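Local coordinates for protein glutathione transferase lambda1 (Populus trichocarpa, PDB 4PQH) that probably transfers glutathione to electrophilic substrates in detoxification, as a monomeric Lambda-class enzyme found in land plants that binds glutathione at a cysteine, at residues Val13-Ser18 with Pro59-Asp64; Leu30-Thr35 with Ile55-Ile60; Tyr38-Trp43 with Gln216-Pro221. All blocks are in the same frame, centred on the assembly; numbering follows the deposited sequence.

Contact 1 (Val13-Ser18 with Pro59-Asp64). With GSH (glutathione), chain C.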
loop_
_atom_site.group_PDB
_atom_site.type_symbol
_atom_site.label_atom_id
_atom_site.label_comp_id
_atom_site.label_asym_id
_atom_site.label_seq_id
_atom_site.Cartn_x
_atom_site.Cartn_y
_atom_site.Cartn_z
ATOM N N VAL A 13 6.186 -16.124 -9.432
ATOM C CA VAL A 13 5.365 -16.435 -8.268
ATOM C C VAL A 13 5.708 -17.819 -7.688
ATOM O O VAL A 13 5.769 -18.809 -8.417
ATOM C CB VAL A 13 3.870 -16.370 -8.639
ATOM C CG1 VAL A 13 3.003 -16.614 -7.415
ATOM C CG2 VAL A 13 3.547 -15.021 -9.275
ATOM N N LEU A 14 5.941 -17.878 -6.377
ATOM C CA LEU A 14 6.276 -19.134 -5.709
ATOM C C LEU A 14 5.023 -19.832 -5.187
ATOM O O LEU A 14 4.141 -19.203 -4.597
ATOM C CB LEU A 14 7.278 -18.896 -4.575
ATOM C CG LEU A 14 8.591 -18.241 -5.012
ATOM C CD1 LEU A 14 9.539 -18.044 -3.838
ATOM C CD2 LEU A 14 9.252 -19.050 -6.112
ATOM N N THR A 15 4.946 -21.138 -5.405
ATOM C CA THR A 15 3.744 -21.884 -5.059
ATOM C C THR A 15 4.040 -22.963 -4.029
ATOM O O THR A 15 5.140 -23.031 -3.482
ATOM C CB THR A 15 3.112 -22.518 -6.304
ATOM O OG1 THR A 15 3.930 -23.605 -6.759
ATOM C CG2 THR A 15 2.975 -21.480 -7.413
ATOM N N SER A 16 3.054 -23.814 -3.768
ATOM C CA SER A 16 3.225 -24.900 -2.809
ATOM C C SER A 16 4.318 -25.866 -3.254
ATOM O O SER A 16 4.870 -26.605 -2.440
ATOM C CB SER A 16 1.913 -25.660 -2.614
ATOM O OG SER A 16 1.503 -26.277 -3.823
ATOM N N ASN A 17 4.632 -25.849 -4.546
ATOM C CA ASN A 17 5.649 -26.732 -5.102
ATOM C C ASN A 17 7.024 -26.079 -5.217
ATOM O O ASN A 17 7.949 -26.658 -5.788
ATOM C CB ASN A 17 5.207 -27.270 -6.468
ATOM C CG ASN A 17 4.176 -28.384 -6.356
ATOM O OD1 ASN A 17 3.688 -28.694 -5.269
ATOM N ND2 ASN A 17 3.842 -28.990 -7.490
ATOM N N SER A 18 7.156 -24.874 -4.675
ATOM C CA SER A 18 8.420 -24.147 -4.742
ATOM C C SER A 18 9.337 -24.499 -3.578
ATOM O O SER A 18 8.881 -24.751 -2.463
ATOM C CB SER A 18 8.176 -22.635 -4.765
ATOM O OG SER A 18 7.455 -22.249 -5.923
ATOM N N PRO A 59 7.295 -13.046 -4.371
ATOM C CA PRO A 59 5.849 -13.185 -4.553
ATOM C C PRO A 59 5.392 -14.619 -4.353
ATOM O O PRO A 59 6.021 -15.556 -4.852
ATOM C CB PRO A 59 5.634 -12.743 -5.999
ATOM C CG PRO A 59 6.931 -13.046 -6.680
ATOM C CD PRO A 59 8.019 -12.952 -5.652
ATOM N N ILE A 60 4.302 -14.777 -3.612
ATOM C CA ILE A 60 3.720 -16.091 -3.402
ATOM C C ILE A 60 2.276 -16.096 -3.885
ATOM O O ILE A 60 1.645 -15.046 -4.028
ATOM C CB ILE A 60 3.819 -16.544 -1.920
ATOM C CG1 ILE A 60 2.958 -15.661 -1.011
ATOM C CG2 ILE A 60 5.276 -16.565 -1.453
ATOM C CD1 ILE A 60 2.920 -16.135 0.434
ATOM N N ASP A 61 1.767 -17.295 -4.152
ATOM C CA ASP A 61 0.409 -17.499 -4.635
ATOM C C ASP A 61 -0.427 -17.863 -3.420
ATOM O O ASP A 61 -0.261 -18.937 -2.871
ATOM C CB ASP A 61 0.424 -18.662 -5.628
ATOM C CG ASP A 61 -0.934 -18.941 -6.257
ATOM O OD1 ASP A 61 -1.971 -18.481 -5.733
ATOM O OD2 ASP A 61 -0.956 -19.645 -7.287
ATOM N N LEU A 62 -1.317 -16.978 -2.988
ATOM C CA LEU A 62 -2.081 -17.235 -1.764
ATOM C C LEU A 62 -3.097 -18.378 -1.869
ATOM O O LEU A 62 -3.554 -18.894 -0.852
ATOM C CB LEU A 62 -2.774 -15.964 -1.276
ATOM C CG LEU A 62 -1.867 -14.773 -0.950
ATOM C CD1 LEU A 62 -2.721 -13.615 -0.485
ATOM C CD2 LEU A 62 -0.835 -15.136 0.103
ATOM N N GLN A 63 -3.450 -18.768 -3.088
ATOM C CA GLN A 63 -4.379 -19.880 -3.277
ATOM C C GLN A 63 -3.652 -21.215 -3.325
ATOM O O GLN A 63 -4.250 -22.269 -3.116
ATOM C CB GLN A 63 -5.203 -19.690 -4.551
ATOM C CG GLN A 63 -6.004 -18.405 -4.579
ATOM C CD GLN A 63 -6.799 -18.182 -3.305
ATOM O OE1 GLN A 63 -7.438 -19.097 -2.786
ATOM N NE2 GLN A 63 -6.754 -16.957 -2.789
ATOM N N ASP A 64 -2.359 -21.160 -3.604
ATOM C CA ASP A 64 -1.528 -22.345 -3.707
ATOM C C ASP A 64 -0.175 -22.006 -3.094
ATOM O O ASP A 64 0.840 -21.958 -3.788
ATOM C CB ASP A 64 -1.376 -22.733 -5.179
ATOM C CG ASP A 64 -0.611 -24.022 -5.366
ATOM O OD1 ASP A 64 -0.438 -24.751 -4.374
ATOM O OD2 ASP A 64 -0.187 -24.307 -6.505
HETATM N N1 GSH C . -3.402 -6.158 8.533
HETATM C CA1 GSH C . -2.586 -6.808 7.525
HETATM C C1 GSH C . -1.700 -5.752 6.932
HETATM O O11 GSH C . -2.052 -4.555 7.008
HETATM O O12 GSH C . -0.622 -6.064 6.394
HETATM C CB1 GSH C . -3.469 -7.446 6.449
HETATM C CG1 GSH C . -2.697 -8.370 5.508
HETATM C CD1 GSH C . -3.668 -9.183 4.679
HETATM O OE1 GSH C . -5.027 -9.212 5.048
HETATM N N2 GSH C . -3.205 -9.855 3.623
HETATM C CA2 GSH C . -4.080 -10.830 2.982
HETATM C C2 GSH C . -3.571 -12.226 3.161
HETATM O O2 GSH C . -2.195 -12.463 3.295
HETATM C CB2 GSH C . -4.209 -10.582 1.488
HETATM S SG2 GSH C . -5.239 -9.157 1.051
HETATM N N3 GSH C . -4.458 -13.217 3.176
HETATM C CA3 GSH C . -3.990 -14.587 3.267
HETATM C C3 GSH C . -4.604 -15.311 4.438
HETATM O O31 GSH C . -4.405 -16.535 4.596
HETATM O O32 GSH C . -5.308 -14.697 5.270
#
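Val13 lays its CG1 methyl against the backbone where Ile60 passes into Asp61, 3.6 Å from Asp61 N. CG1 is anti to the backbone N (chi1 -177°), and the CB of Asp61 also lies beside it. A beta-branched valine suits this extended, partly exposed place, where a compact apolar group can rest on a neighbouring main chain; Tyr34 also touches it.

Leu14 carries the backbone pairing. Its N donates to Pro59 O at 2.8 Å in an almost straight bond (172°), and its O accepts from Asp61 N at 3.1 Å, a more bent bond. The two bonds form a single bridge between Leu14 and Ile60. It pairs the N-terminal arm with the outer side of strand 55-59, an outermost strand of the thioredoxin-like sheet, just at its end. The Leu14 side chain also packs on Trp68 of helix 67-73.

Thr15 opens a type I turn, and its OG1 accepts from Asn17 N at 3.2 Å, an ST turn within it. Its CA lies 3.2 Å from Asp64 O in a C-H...O contact.

Ser16 N gives a weak bond to that same Asp64 O, while Ser16 OG donates to Asp64 OD1 over a short 2.5 Å, on the syn side and 24° out of the carboxylate plane. A small hydroxyl is apt beside this carboxylate. The loop that carries Asp64 is shaped by an Asx turn, in which Asp61 OD1 accepts from Gln63 N, and by Asp64 N bonding back to Asp61 O. Leu62, whose CB points away from 13-18, has CD1 3.9 Å from CB2 of glutathione.

Contact 2 (Leu30-Thr35 with Ile55-Ile60)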
loop_
_atom_site.group_PDB
_atom_site.type_symbol
_atom_site.label_atom_id
_atom_site.label_comp_id
_atom_site.label_asym_id
_atom_site.label_seq_id
_atom_site.Cartn_x
_atom_site.Cartn_y
_atom_site.Cartn_z
ATOM N N LEU A 30 11.098 -8.904 0.722
ATOM C CA LEU A 30 9.741 -8.444 0.942
ATOM C C LEU A 30 8.785 -9.480 0.364
ATOM O O LEU A 30 8.710 -9.660 -0.854
ATOM C CB LEU A 30 9.529 -7.092 0.268
ATOM C CG LEU A 30 8.095 -6.567 0.242
ATOM C CD1 LEU A 30 7.543 -6.395 1.650
ATOM C CD2 LEU A 30 8.009 -5.269 -0.545
ATOM N N TYR A 31 8.063 -10.173 1.238
ATOM C CA TYR A 31 7.145 -11.216 0.793
ATOM C C TYR A 31 5.799 -10.606 0.459
ATOM O O TYR A 31 5.194 -9.918 1.283
ATOM C CB TYR A 31 7.004 -12.313 1.849
ATOM C CG TYR A 31 8.304 -13.039 2.103
ATOM C CD1 TYR A 31 9.261 -12.506 2.962
ATOM C CD2 TYR A 31 8.593 -14.241 1.467
ATOM C CE1 TYR A 31 10.454 -13.143 3.186
ATOM C CE2 TYR A 31 9.801 -14.899 1.694
ATOM C CZ TYR A 31 10.723 -14.341 2.561
ATOM O OH TYR A 31 11.928 -14.962 2.800
ATOM N N ILE A 32 5.345 -10.840 -0.769
ATOM C CA ILE A 32 4.132 -10.221 -1.265
ATOM C C ILE A 32 3.274 -11.216 -2.031
ATOM O O ILE A 32 3.684 -12.340 -2.319
ATOM C CB ILE A 32 4.437 -9.045 -2.239
ATOM C CG1 ILE A 32 5.058 -9.567 -3.539
ATOM C CG2 ILE A 32 5.348 -8.004 -1.601
ATOM C CD1 ILE A 32 5.171 -8.504 -4.628
ATOM N N SER A 33 2.064 -10.777 -2.340
ATOM C CA SER A 33 1.281 -11.341 -3.422
ATOM C C SER A 33 1.152 -10.200 -4.412
ATOM O O SER A 33 0.942 -9.058 -4.000
ATOM C CB SER A 33 -0.099 -11.772 -2.927
ATOM O OG SER A 33 -0.999 -11.931 -4.007
ATOM N N TYR A 34 1.298 -10.488 -5.702
ATOM C CA TYR A 34 1.269 -9.435 -6.720
ATOM C C TYR A 34 -0.041 -8.640 -6.756
ATOM O O TYR A 34 -0.070 -7.512 -7.253
ATOM C CB TYR A 34 1.574 -10.004 -8.110
ATOM C CG TYR A 34 3.048 -10.178 -8.421
ATOM C CD1 TYR A 34 3.954 -9.136 -8.239
ATOM C CD2 TYR A 34 3.536 -11.386 -8.897
ATOM C CE1 TYR A 34 5.296 -9.298 -8.529
ATOM C CE2 TYR A 34 4.876 -11.560 -9.185
ATOM C CZ TYR A 34 5.753 -10.511 -9.001
ATOM O OH TYR A 34 7.084 -10.688 -9.292
ATOM N N THR A 35 -1.120 -9.217 -6.230
ATOM C CA THR A 35 -2.416 -8.547 -6.263
ATOM C C THR A 35 -2.936 -8.090 -4.900
ATOM O O THR A 35 -4.049 -7.576 -4.807
ATOM C CB THR A 35 -3.486 -9.440 -6.907
ATOM O OG1 THR A 35 -3.553 -10.680 -6.194
ATOM C CG2 THR A 35 -3.150 -9.703 -8.367
ATOM N N ILE A 55 15.966 -4.474 -1.736
ATOM C CA ILE A 55 14.876 -5.294 -1.222
ATOM C C ILE A 55 14.376 -6.231 -2.308
ATOM O O ILE A 55 13.828 -5.794 -3.319
ATOM C CB ILE A 55 13.725 -4.411 -0.702
ATOM C CG1 ILE A 55 14.232 -3.505 0.433
ATOM C CG2 ILE A 55 12.541 -5.272 -0.277
ATOM C CD1 ILE A 55 13.232 -2.477 0.903
ATOM N N LYS A 56 14.581 -7.527 -2.098
ATOM C CA LYS A 56 14.171 -8.519 -3.078
ATOM C C LYS A 56 12.698 -8.871 -2.910
ATOM O O LYS A 56 12.240 -9.136 -1.795
ATOM C CB LYS A 56 15.025 -9.778 -2.946
ATOM C CG LYS A 56 14.668 -10.875 -3.939
ATOM C CD LYS A 56 15.493 -12.124 -3.685
ATOM C CE LYS A 56 16.198 -12.589 -4.949
ATOM N NZ LYS A 56 17.127 -13.725 -4.685
ATOM N N LEU A 57 11.957 -8.853 -4.015
ATOM C CA LEU A 57 10.561 -9.278 -4.001
ATOM C C LEU A 57 10.463 -10.798 -3.978
ATOM O O LEU A 57 11.123 -11.478 -4.760
ATOM C CB LEU A 57 9.824 -8.749 -5.228
ATOM C CG LEU A 57 9.701 -7.233 -5.376
ATOM C CD1 LEU A 57 8.869 -6.922 -6.604
ATOM C CD2 LEU A 57 9.081 -6.612 -4.137
ATOM N N VAL A 58 9.650 -11.321 -3.069
ATOM C CA VAL A 58 9.325 -12.744 -3.058
ATOM C C VAL A 58 7.812 -12.902 -3.146
ATOM O O VAL A 58 7.111 -12.863 -2.129
ATOM C CB VAL A 58 9.859 -13.466 -1.803
ATOM C CG1 VAL A 58 9.554 -14.961 -1.882
ATOM C CG2 VAL A 58 11.352 -13.251 -1.659
ATOM N N PRO A 59 7.295 -13.046 -4.371
ATOM C CA PRO A 59 5.849 -13.185 -4.553
ATOM C C PRO A 59 5.392 -14.619 -4.353
ATOM O O PRO A 59 6.021 -15.556 -4.852
ATOM C CB PRO A 59 5.634 -12.743 -5.999
ATOM C CG PRO A 59 6.931 -13.046 -6.680
ATOM C CD PRO A 59 8.019 -12.952 -5.652
ATOM N N ILE A 60 4.302 -14.777 -3.612
ATOM C CA ILE A 60 3.720 -16.091 -3.402
ATOM C C ILE A 60 2.276 -16.096 -3.885
ATOM O O ILE A 60 1.645 -15.046 -4.028
ATOM C CB ILE A 60 3.819 -16.544 -1.920
ATOM C CG1 ILE A 60 2.958 -15.661 -1.011
ATOM C CG2 ILE A 60 5.276 -16.565 -1.453
ATOM C CD1 ILE A 60 2.920 -16.135 0.434
HETATM O O HOH W 1 1.790 -13.291 -6.220
#
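Ile55 sets its CG2 methyl 3.6 Å from Leu30 CB. Lys56 contributes mainly backbone here: its O accepts from Leu30 N at 2.8 Å, while its CB points away from 30-35 and the residue is exposed, a place that suits a charged chain. Leu57 then lies beside Leu30, both pointing the same way, with their CD2 methyls 4.0 Å apart; leucines suit this face, which helix 37-48 covers through Val42 and Trp43.

The strands run parallel, joined by that helix in the beta-alpha-beta unit of the thioredoxin fold, and their short axes diverge by 28°. Val58, on the opposite face, uses both backbone atoms, its N donating to Leu30 O and its O accepting from Ile32 N. Val58 CG1, anti to the backbone N (chi1 -177°), lies 3.6 Å from CD2 of the Tyr31 ring, while the Tyr31 hydroxyl bonds to Glu83.

Pro59 can spare an N-H, because Ile32 pairs with the residues before and after it. Pro59 CB sits over one face of the Tyr34 ring, offset toward the rim, 3.8 Å from the centroid, a CH-pi contact; Tyr34 OH bonds to Pro11 O. Ile60 N donates to Ile32 O at 2.8 Å, and a water bridges Ile60 O to Tyr34 N.

Contact 3 (Tyr38-Trp43 with Gln216-Pro221). Unlike the reference sequence in segment 216-221: His219 (reference Arg). With GSH (glutathione), chain C.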
loop_
_atom_site.group_PDB
_atom_site.type_symbol
_atom_site.label_atom_id
_atom_site.label_comp_id
_atom_site.label_asym_id
_atom_site.label_seq_id
_atom_site.Cartn_x
_atom_site.Cartn_y
_atom_site.Cartn_z
ATOM N N TYR A 38 -2.483 -4.623 0.520
ATOM C CA TYR A 38 -1.662 -4.374 1.699
ATOM C C TYR A 38 -0.186 -4.513 1.357
ATOM O O TYR A 38 0.646 -3.689 1.763
ATOM C CB TYR A 38 -2.044 -5.345 2.819
ATOM C CG TYR A 38 -3.466 -5.167 3.273
ATOM C CD1 TYR A 38 -3.816 -4.133 4.129
ATOM C CD2 TYR A 38 -4.465 -6.026 2.837
ATOM C CE1 TYR A 38 -5.123 -3.965 4.540
ATOM C CE2 TYR A 38 -5.763 -5.864 3.240
ATOM C CZ TYR A 38 -6.091 -4.841 4.090
ATOM O OH TYR A 38 -7.396 -4.694 4.485
ATOM N N ALA A 39 0.137 -5.546 0.586
ATOM C CA ALA A 39 1.509 -5.763 0.142
ATOM C C ALA A 39 1.949 -4.669 -0.830
ATOM O O ALA A 39 3.107 -4.233 -0.814
ATOM C CB ALA A 39 1.652 -7.147 -0.491
ATOM N N GLN A 40 1.022 -4.212 -1.668
ATOM C CA GLN A 40 1.332 -3.151 -2.614
ATOM C C GLN A 40 1.785 -1.884 -1.900
ATOM O O GLN A 40 2.670 -1.192 -2.394
ATOM C CB GLN A 40 0.130 -2.854 -3.508
ATOM C CG GLN A 40 0.482 -2.033 -4.741
ATOM C CD GLN A 40 -0.746 -1.600 -5.518
ATOM O OE1 GLN A 40 -1.876 -1.957 -5.161
ATOM N NE2 GLN A 40 -0.537 -0.841 -6.590
ATOM N N ARG A 41 1.200 -1.573 -0.744
ATOM C CA ARG A 41 1.662 -0.430 0.056
ATOM C C ARG A 41 3.160 -0.474 0.269
ATOM O O ARG A 41 3.857 0.535 0.126
ATOM C CB ARG A 41 1.011 -0.452 1.438
ATOM C CG ARG A 41 -0.458 -0.072 1.479
ATOM C CD ARG A 41 -0.964 -0.158 2.916
ATOM N NE ARG A 41 -2.275 0.465 3.106
ATOM C CZ ARG A 41 -3.120 0.164 4.088
ATOM N NH1 ARG A 41 -2.815 -0.778 4.973
ATOM N NH2 ARG A 41 -4.271 0.813 4.182
ATOM N N VAL A 42 3.658 -1.651 0.609
ATOM C CA VAL A 42 5.056 -1.801 0.984
ATOM C C VAL A 42 5.944 -1.828 -0.257
ATOM O O VAL A 42 7.042 -1.266 -0.275
ATOM C CB VAL A 42 5.265 -3.073 1.850
ATOM C CG1 VAL A 42 6.643 -3.055 2.473
ATOM C CG2 VAL A 42 4.211 -3.133 2.958
ATOM N N TRP A 43 5.444 -2.461 -1.308
ATOM C CA TRP A 43 6.121 -2.488 -2.594
ATOM C C TRP A 43 6.293 -1.055 -3.141
ATOM O O TRP A 43 7.373 -0.685 -3.631
ATOM C CB TRP A 43 5.303 -3.358 -3.542
ATOM C CG TRP A 43 5.852 -3.567 -4.913
ATOM C CD1 TRP A 43 7.042 -3.127 -5.423
ATOM C CD2 TRP A 43 5.205 -4.287 -5.967
ATOM N NE1 TRP A 43 7.170 -3.538 -6.735
ATOM C CE2 TRP A 43 6.053 -4.248 -7.088
ATOM C CE3 TRP A 43 3.987 -4.970 -6.062
ATOM C CZ2 TRP A 43 5.717 -4.857 -8.299
ATOM C CZ3 TRP A 43 3.654 -5.573 -7.266
ATOM C CH2 TRP A 43 4.517 -5.513 -8.366
ATOM N N GLN A 216 4.610 1.300 -11.332
ATOM C CA GLN A 216 5.315 0.040 -11.522
ATOM C C GLN A 216 4.801 -1.083 -10.635
ATOM O O GLN A 216 5.074 -2.248 -10.905
ATOM C CB GLN A 216 6.811 0.234 -11.309
ATOM C CG GLN A 216 7.488 0.948 -12.454
ATOM C CD GLN A 216 8.789 1.564 -12.029
ATOM O OE1 GLN A 216 9.184 1.455 -10.869
ATOM N NE2 GLN A 216 9.466 2.229 -12.959
ATOM N N THR A 217 4.063 -0.746 -9.581
ATOM C CA THR A 217 3.518 -1.784 -8.701
ATOM C C THR A 217 2.198 -2.291 -9.246
ATOM O O THR A 217 1.559 -3.162 -8.649
ATOM C CB THR A 217 3.313 -1.311 -7.254
ATOM O OG1 THR A 217 2.284 -0.313 -7.209
ATOM C CG2 THR A 217 4.597 -0.751 -6.696
ATOM N N ARG A 218 1.785 -1.723 -10.371
ATOM C CA ARG A 218 0.647 -2.244 -11.111
ATOM C C ARG A 218 1.157 -3.205 -12.183
ATOM O O ARG A 218 0.370 -3.835 -12.887
ATOM C CB ARG A 218 -0.170 -1.104 -11.730
ATOM C CG ARG A 218 -0.808 -0.176 -10.700
ATOM C CD ARG A 218 -1.434 1.062 -11.336
ATOM N NE ARG A 218 -2.845 0.881 -11.677
ATOM C CZ ARG A 218 -3.763 1.840 -11.579
ATOM N NH1 ARG A 218 -3.418 3.046 -11.144
ATOM N NH2 ARG A 218 -5.024 1.599 -11.911
ATOM N N HIS A 219 2.486 -3.318 -12.291
ATOM C CA HIS A 219 3.132 -4.238 -13.236
ATOM C C HIS A 219 3.000 -5.676 -12.762
ATOM O O HIS A 219 2.655 -5.932 -11.608
ATOM C CB HIS A 219 4.629 -3.938 -13.404
ATOM C CG HIS A 219 4.929 -2.669 -14.139
ATOM N ND1 HIS A 219 6.196 -2.351 -14.579
ATOM C CD2 HIS A 219 4.134 -1.636 -14.510
ATOM C CE1 HIS A 219 6.170 -1.180 -15.188
ATOM N NE2 HIS A 219 4.931 -0.724 -15.161
ATOM N N GLU A 220 3.314 -6.608 -13.657
ATOM C CA GLU A 220 3.221 -8.036 -13.369
ATOM C C GLU A 220 4.260 -8.804 -14.187
ATOM O O GLU A 220 4.749 -8.301 -15.200
ATOM C CB GLU A 220 1.813 -8.537 -13.695
ATOM C CG GLU A 220 1.433 -8.400 -15.159
ATOM C CD GLU A 220 -0.025 -8.719 -15.411
ATOM O OE1 GLU A 220 -0.749 -8.998 -14.430
ATOM O OE2 GLU A 220 -0.448 -8.689 -16.588
ATOM N N PRO A 221 4.613 -10.025 -13.748
ATOM C CA PRO A 221 5.567 -10.827 -14.523
ATOM C C PRO A 221 4.920 -11.423 -15.772
ATOM O O PRO A 221 3.712 -11.267 -15.951
ATOM C CB PRO A 221 5.953 -11.942 -13.549
ATOM C CG PRO A 221 4.752 -12.098 -12.681
ATOM C CD PRO A 221 4.213 -10.702 -12.501
HETATM N N1 GSH C . -3.402 -6.158 8.533
HETATM C CA1 GSH C . -2.586 -6.808 7.525
HETATM C C1 GSH C . -1.700 -5.752 6.932
HETATM O O11 GSH C . -2.052 -4.555 7.008
HETATM O O12 GSH C . -0.622 -6.064 6.394
HETATM C CB1 GSH C . -3.469 -7.446 6.449
HETATM C CG1 GSH C . -2.697 -8.370 5.508
HETATM C CD1 GSH C . -3.668 -9.183 4.679
HETATM O OE1 GSH C . -5.027 -9.212 5.048
HETATM N N2 GSH C . -3.205 -9.855 3.623
HETATM C CA2 GSH C . -4.080 -10.830 2.982
HETATM C C2 GSH C . -3.571 -12.226 3.161
HETATM O O2 GSH C . -2.195 -12.463 3.295
HETATM C CB2 GSH C . -4.209 -10.582 1.488
HETATM S SG2 GSH C . -5.239 -9.157 1.051
HETATM N N3 GSH C . -4.458 -13.217 3.176
HETATM C CA3 GSH C . -3.990 -14.587 3.267
HETATM C C3 GSH C . -4.604 -15.311 4.438
HETATM O O31 GSH C . -4.405 -16.535 4.596
HETATM O O32 GSH C . -5.308 -14.697 5.270
#
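Thr217 presses its CG2 methyl onto the five-membered ring of Trp43, 3.5 Å from the centroid and only 7° off the ring normal, a CH-pi contact. In this glutathione transferase fold it brings the C-terminal tail back onto helix 37-48 of the thioredoxin-like domain. Threonine is well chosen, since one branch is an apolar methyl for the indole and the other a hydroxyl for a polar neighbour. That neighbour is Gln40, whose NE2 donates to Thr217 OG1 at 2.9 Å. The bond is nearly straight (171°) and its acceptor lies in the amide plane.

Trp43 CG is anti to the backbone N (chi1 -178°), and backbone carbonyls of the tail gather round the six-membered part of the indole. Thr217 O comes within 3.5 Å of CZ3, Gln216 O lies near CZ2 at 3.7 Å, and the carbonyl of His219, a position that differs from the reference sequence, approaches CH2.

Farther out, the polar side-chain atoms also bond outside the two segments. Thr217 OG1 bonds to Tyr214 O, in the short helix just before the tail. On helix 170-190, Arg181 NH1 bonds Gln40 OE1 and Glu180 OE1 accepts from NE2. These bonds hold the buried amide by both ends, and a glutamine, with one donor and one acceptor group, suits such a junction between the two domains.

The same stretch of helix reaches the glutathione pocket through Tyr38. Glutathione CB1 lies 3.9 Å above the plane of its ring, over the centre, and the ligand's sulfur SG2 lies in plane at the ring edge.

Contact 2 is the buried core of the three, parallel strands joined by regular backbone bonds and apolar side chains; contacts 1 and 3 are partly buried and fasten segments near the two ends of the modelled chain beside it. Contact 1 shares Pro59 and Ile60 with contact 2 and relies on backbone bonds at the end of the edge strand and a serine-aspartate pair in the loops beyond it. Contact 3 instead rests on side chains, an amide and an indole on the helix that links the two strands. Tyr34 brings them together, its ring touching Val13, Trp43 and Pro221. Contacts 1 and 3 do not touch each other, yet each segment pair includes a residue that meets glutathione.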